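Local coordinates for protein putative modification methylase (PDB 2ZIG) that probably methylates cytosine bases of DNA at N4, taking the methyl group from S-adenosylmethionine, at residues 81-84 with 85-89; 113-116 with 117-121. One frame throughout, in Å; residues are numbered along the deposited sequence.

Contact 1: residues 81-84 with 85-89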
loop_
_atom_site.group_PDB
_atom_site.type_symbol
_atom_site.label_atom_id
_atom_site.label_comp_id
_atom_site.label_asym_id
_atom_site.label_seq_id
_atom_site.Cartn_x
_atom_site.Cartn_y
_atom_site.Cartn_z
ATOM N N ARG B 81 0.918 5.723 -19.343
ATOM C CA ARG B 81 1.793 5.458 -20.497
ATOM C C ARG B 81 2.349 6.752 -21.063
ATOM O O ARG B 81 3.539 6.852 -21.335
ATOM C CB ARG B 81 1.050 4.725 -21.613
ATOM C CG ARG B 81 0.962 3.229 -21.436
ATOM C CD ARG B 81 0.738 2.532 -22.774
ATOM N NE ARG B 81 0.553 1.094 -22.598
ATOM C CZ ARG B 81 -0.491 0.546 -21.982
ATOM N NH1 ARG B 81 -1.451 1.318 -21.485
ATOM N NH2 ARG B 81 -0.565 -0.773 -21.846
ATOM N N GLU B 82 1.481 7.737 -21.260
ATOM C CA GLU B 82 1.925 9.027 -21.774
ATOM C C GLU B 82 2.832 9.706 -20.754
ATOM O O GLU B 82 3.841 10.312 -21.120
ATOM C CB GLU B 82 0.728 9.939 -22.079
ATOM C CG GLU B 82 -0.039 9.567 -23.338
ATOM C CD GLU B 82 0.874 9.406 -24.539
ATOM O OE1 GLU B 82 1.679 10.317 -24.807
ATOM O OE2 GLU B 82 0.785 8.364 -25.217
ATOM N N VAL B 83 2.469 9.612 -19.476
ATOM C CA VAL B 83 3.278 10.216 -18.425
ATOM C C VAL B 83 4.692 9.650 -18.492
ATOM O O VAL B 83 5.668 10.388 -18.401
ATOM C CB VAL B 83 2.702 9.929 -17.012
ATOM C CG1 VAL B 83 3.752 10.276 -15.934
ATOM C CG2 VAL B 83 1.433 10.748 -16.797
ATOM N N PHE B 84 4.800 8.340 -18.664
ATOM C CA PHE B 84 6.108 7.709 -18.725
ATOM C C PHE B 84 6.933 8.262 -19.884
ATOM O O PHE B 84 8.157 8.387 -19.794
ATOM C CB PHE B 84 5.955 6.197 -18.861
ATOM C CG PHE B 84 7.264 5.454 -18.892
ATOM C CD1 PHE B 84 7.940 5.247 -20.091
ATOM C CD2 PHE B 84 7.833 4.977 -17.719
ATOM C CE1 PHE B 84 9.166 4.573 -20.118
ATOM C CE2 PHE B 84 9.054 4.306 -17.741
ATOM C CZ PHE B 84 9.719 4.106 -18.946
ATOM N N ARG B 85 6.249 8.604 -20.967
ATOM C CA ARG B 85 6.907 9.130 -22.149
ATOM C C ARG B 85 7.276 10.602 -21.971
ATOM O O ARG B 85 8.337 11.046 -22.410
ATOM C CB ARG B 85 5.986 8.948 -23.355
ATOM C CG ARG B 85 6.697 8.891 -24.680
ATOM C CD ARG B 85 6.440 10.143 -25.467
ATOM N NE ARG B 85 5.016 10.436 -25.557
ATOM C CZ ARG B 85 4.528 11.551 -26.088
ATOM N NH1 ARG B 85 5.356 12.463 -26.579
ATOM N NH2 ARG B 85 3.219 11.765 -26.109
ATOM N N LEU B 86 6.394 11.355 -21.323
ATOM C CA LEU B 86 6.618 12.774 -21.080
ATOM C C LEU B 86 7.709 13.008 -20.034
ATOM O O LEU B 86 8.501 13.945 -20.133
ATOM C CB LEU B 86 5.315 13.429 -20.611
ATOM C CG LEU B 86 4.283 13.922 -21.628
ATOM C CD1 LEU B 86 4.222 13.004 -22.824
ATOM C CD2 LEU B 86 2.930 14.018 -20.949
ATOM N N LEU B 87 7.745 12.148 -19.030
ATOM C CA LEU B 87 8.719 12.260 -17.953
ATOM C C LEU B 87 10.163 12.200 -18.463
ATOM O O LEU B 87 10.480 11.439 -19.388
ATOM C CB LEU B 87 8.474 11.129 -16.952
ATOM C CG LEU B 87 8.330 11.400 -15.451
ATOM C CD1 LEU B 87 7.356 12.537 -15.184
ATOM C CD2 LEU B 87 7.858 10.112 -14.778
ATOM N N VAL B 88 11.034 13.014 -17.872
ATOM C CA VAL B 88 12.438 12.998 -18.243
ATOM C C VAL B 88 13.038 11.868 -17.420
ATOM O O VAL B 88 12.597 11.611 -16.300
ATOM C CB VAL B 88 13.161 14.314 -17.872
ATOM C CG1 VAL B 88 12.495 15.488 -18.558
ATOM C CG2 VAL B 88 13.165 14.507 -16.359
ATOM N N PRO B 89 14.044 11.166 -17.962
ATOM C CA PRO B 89 14.647 10.071 -17.197
ATOM C C PRO B 89 14.978 10.523 -15.786
ATOM O O PRO B 89 15.603 11.561 -15.598
ATOM C CB PRO B 89 15.893 9.736 -18.009
ATOM C CG PRO B 89 15.413 9.968 -19.421
ATOM C CD PRO B 89 14.660 11.286 -19.295
#
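Glu-82 and Arg-85 form an i to i+3 salt bridge on the last turn of helix 66-86, where the Rossmann-like methyltransferase fold passes from helix into the short strand 87-88. The two side chains run side by side in one direction, and OE1 of Glu-82 meets NH2 of Arg-85 at the guanidinium edge, near its plane; the bond is very short (2.5 Å) and fairly straight (164°). Carboxylate and guanidinium planes are turned 69° apart. With CG of Arg-85 anti to its backbone N (chi1 -155°) and bends at chi2 and chi3, the guanidinium folds back over CD1 of Leu-86, which lies 3.5 Å above its plane. The backbone O of Phe-36 takes up NH1, and that of Ala-34 accepts a weak bond from NH2. A methionine in place of Arg-85 would probably leave the Glu-82 carboxylate without its mate and the Phe-36 carbonyl without this donor. Along the backbone, Glu-82 O accepts Leu-86 N at 2.8 Å and, weakly, Arg-85 N, whose other acceptor is Arg-81 O. The carbonyls of Phe-84 and Leu-87 share Lys-175 NZ, and the last helical bond joins Leu-87 N to Val-83 O at 2.8 Å.

Contact 2: residues 113-116 with 117-121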
loop_
_atom_site.group_PDB
_atom_site.type_symbol
_atom_site.label_atom_id
_atom_site.label_comp_id
_atom_site.label_asym_id
_atom_site.label_seq_id
_atom_site.Cartn_x
_atom_site.Cartn_y
_atom_site.Cartn_z
ATOM N N PHE B 113 -11.823 -1.865 -2.528
ATOM C CA PHE B 113 -11.070 -2.086 -3.751
ATOM C C PHE B 113 -9.672 -1.545 -3.474
ATOM O O PHE B 113 -9.520 -0.384 -3.107
ATOM C CB PHE B 113 -11.718 -1.345 -4.927
ATOM C CG PHE B 113 -12.712 -2.181 -5.693
ATOM C CD1 PHE B 113 -12.289 -3.294 -6.410
ATOM C CD2 PHE B 113 -14.071 -1.884 -5.657
ATOM C CE1 PHE B 113 -13.210 -4.106 -7.080
ATOM C CE2 PHE B 113 -14.999 -2.688 -6.322
ATOM C CZ PHE B 113 -14.567 -3.802 -7.033
ATOM N N PRO B 114 -8.636 -2.391 -3.615
ATOM C CA PRO B 114 -7.239 -1.995 -3.375
ATOM C C PRO B 114 -6.662 -1.148 -4.515
ATOM O O PRO B 114 -5.658 -1.512 -5.126
ATOM C CB PRO B 114 -6.527 -3.336 -3.239
ATOM C CG PRO B 114 -7.256 -4.184 -4.242
ATOM C CD PRO B 114 -8.718 -3.817 -3.994
ATOM N N LEU B 115 -7.305 -0.017 -4.783
ATOM C CA LEU B 115 -6.894 0.885 -5.854
ATOM C C LEU B 115 -5.398 1.183 -5.924
ATOM O O LEU B 115 -4.792 1.090 -6.994
ATOM C CB LEU B 115 -7.642 2.209 -5.727
ATOM C CG LEU B 115 -8.320 2.796 -6.968
ATOM C CD1 LEU B 115 -8.494 4.296 -6.754
ATOM C CD2 LEU B 115 -7.505 2.523 -8.228
ATOM N N HIS B 116 -4.801 1.551 -4.791
ATOM C CA HIS B 116 -3.387 1.893 -4.771
ATOM C C HIS B 116 -2.514 0.710 -5.198
ATOM O O HIS B 116 -1.497 0.888 -5.874
ATOM C CB HIS B 116 -2.955 2.367 -3.373
ATOM C CG HIS B 116 -2.560 1.252 -2.452
ATOM N ND1 HIS B 116 -3.480 0.472 -1.783
ATOM C CD2 HIS B 116 -1.342 0.758 -2.127
ATOM C CE1 HIS B 116 -2.846 -0.455 -1.086
ATOM N NE2 HIS B 116 -1.548 -0.304 -1.277
ATOM N N ALA B 117 -2.911 -0.493 -4.801
ATOM C CA ALA B 117 -2.143 -1.682 -5.137
ATOM C C ALA B 117 -2.265 -2.021 -6.620
ATOM O O ALA B 117 -1.287 -2.420 -7.250
ATOM C CB ALA B 117 -2.602 -2.862 -4.284
ATOM N N ASP B 118 -3.465 -1.873 -7.170
ATOM C CA ASP B 118 -3.685 -2.149 -8.583
ATOM C C ASP B 118 -2.878 -1.161 -9.407
ATOM O O ASP B 118 -2.314 -1.520 -10.442
ATOM C CB ASP B 118 -5.177 -2.036 -8.931
ATOM C CG ASP B 118 -5.940 -3.319 -8.632
ATOM O OD1 ASP B 118 -5.558 -4.363 -9.200
ATOM O OD2 ASP B 118 -6.905 -3.292 -7.838
ATOM N N ILE B 119 -2.807 0.081 -8.930
ATOM C CA ILE B 119 -2.062 1.122 -9.623
ATOM C C ILE B 119 -0.572 0.799 -9.596
ATOM O O ILE B 119 0.092 0.830 -10.635
ATOM C CB ILE B 119 -2.295 2.513 -8.977
ATOM C CG1 ILE B 119 -3.781 2.893 -9.049
ATOM C CG2 ILE B 119 -1.440 3.573 -9.672
ATOM C CD1 ILE B 119 -4.308 3.042 -10.428
ATOM N N GLN B 120 -0.046 0.479 -8.415
ATOM C CA GLN B 120 1.378 0.148 -8.284
ATOM C C GLN B 120 1.785 -0.979 -9.216
ATOM O O GLN B 120 2.785 -0.882 -9.922
ATOM C CB GLN B 120 1.732 -0.267 -6.847
ATOM C CG GLN B 120 2.015 0.882 -5.911
ATOM C CD GLN B 120 2.511 0.416 -4.557
ATOM O OE1 GLN B 120 3.687 0.564 -4.227
ATOM N NE2 GLN B 120 1.620 -0.151 -3.769
ATOM N N VAL B 121 1.009 -2.054 -9.206
ATOM C CA VAL B 121 1.299 -3.211 -10.040
ATOM C C VAL B 121 1.302 -2.850 -11.528
ATOM O O VAL B 121 2.284 -3.076 -12.231
ATOM C CB VAL B 121 0.271 -4.328 -9.759
ATOM C CG1 VAL B 121 0.439 -5.475 -10.748
ATOM C CG2 VAL B 121 0.455 -4.830 -8.330
#
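The first turn of helix 115-125, at the interface of the two subunits, begins at Pro-114, the N-cap residue and the centre of an inverse gamma turn. Its carbonyl O receives Asp-118 N at 3.0 Å and, more weakly, Ala-117 N. The ring of Pro-114 packs against the same turn, its CB 4.1 Å from CB of Ala-117 and its CG near OD2 of Asp-118. That OD2 is bonded to Tyr-69 OH, while OD1 of Asp-118 forms a salt bridge with Arg-124 of the second subunit.

On the buried inner side, Leu-115 and Ile-119 lie alongside each other, CD2 of Leu-115 3.8 Å from CG1 of Ile-119. This i to i+4 pair sits on Leu-73 of helix 66-86 and on strand 91-97, so the helix packs on the central sheet of the Rossmann-like domain.

His-116 turns the other way. Its CG stands between the backbone N and the carbonyl carbon (chi1 86°), which lays the imidazole back over its own helix: Ala-117 N lies over one face, and Ala-117 CB makes a CH-pi contact 4.1 Å from the ring centroid, 13° off the normal. Gln-120 crosses this ring obliquely, amide and imidazole planes 32° apart, its NE2 3.5 Å from CD2 of His-116; OE1 of Gln-120 is held by Asn-130 ND2. Both ring nitrogens of His-116 are engaged, ND1 with Asp-99 OD2 and NE2 with NE2 of His-116 of the second subunit.

How the contacts relate
Contacts 1 and 2 show the two ends of helices at work in one methyltransferase domain: 81-89 is a helix finishing and running into a strand, 113-121 a helix starting after a turn. They follow one another along the chain without touching, their centres 20 Å and their nearest atoms about 10 Å apart. Helix 66-86 connects them, since contact 1 is its end while its residues Tyr-69, Leu-73 and Leu-76 meet the side chains of contact 2. Contact 1 is nearer the cofactor site: the Glu-82 side chain is about 8 Å from those of Asp-28 and Ala-29, which bind S-adenosylmethionine. Contact 2 lies away from that site and faces the second subunit.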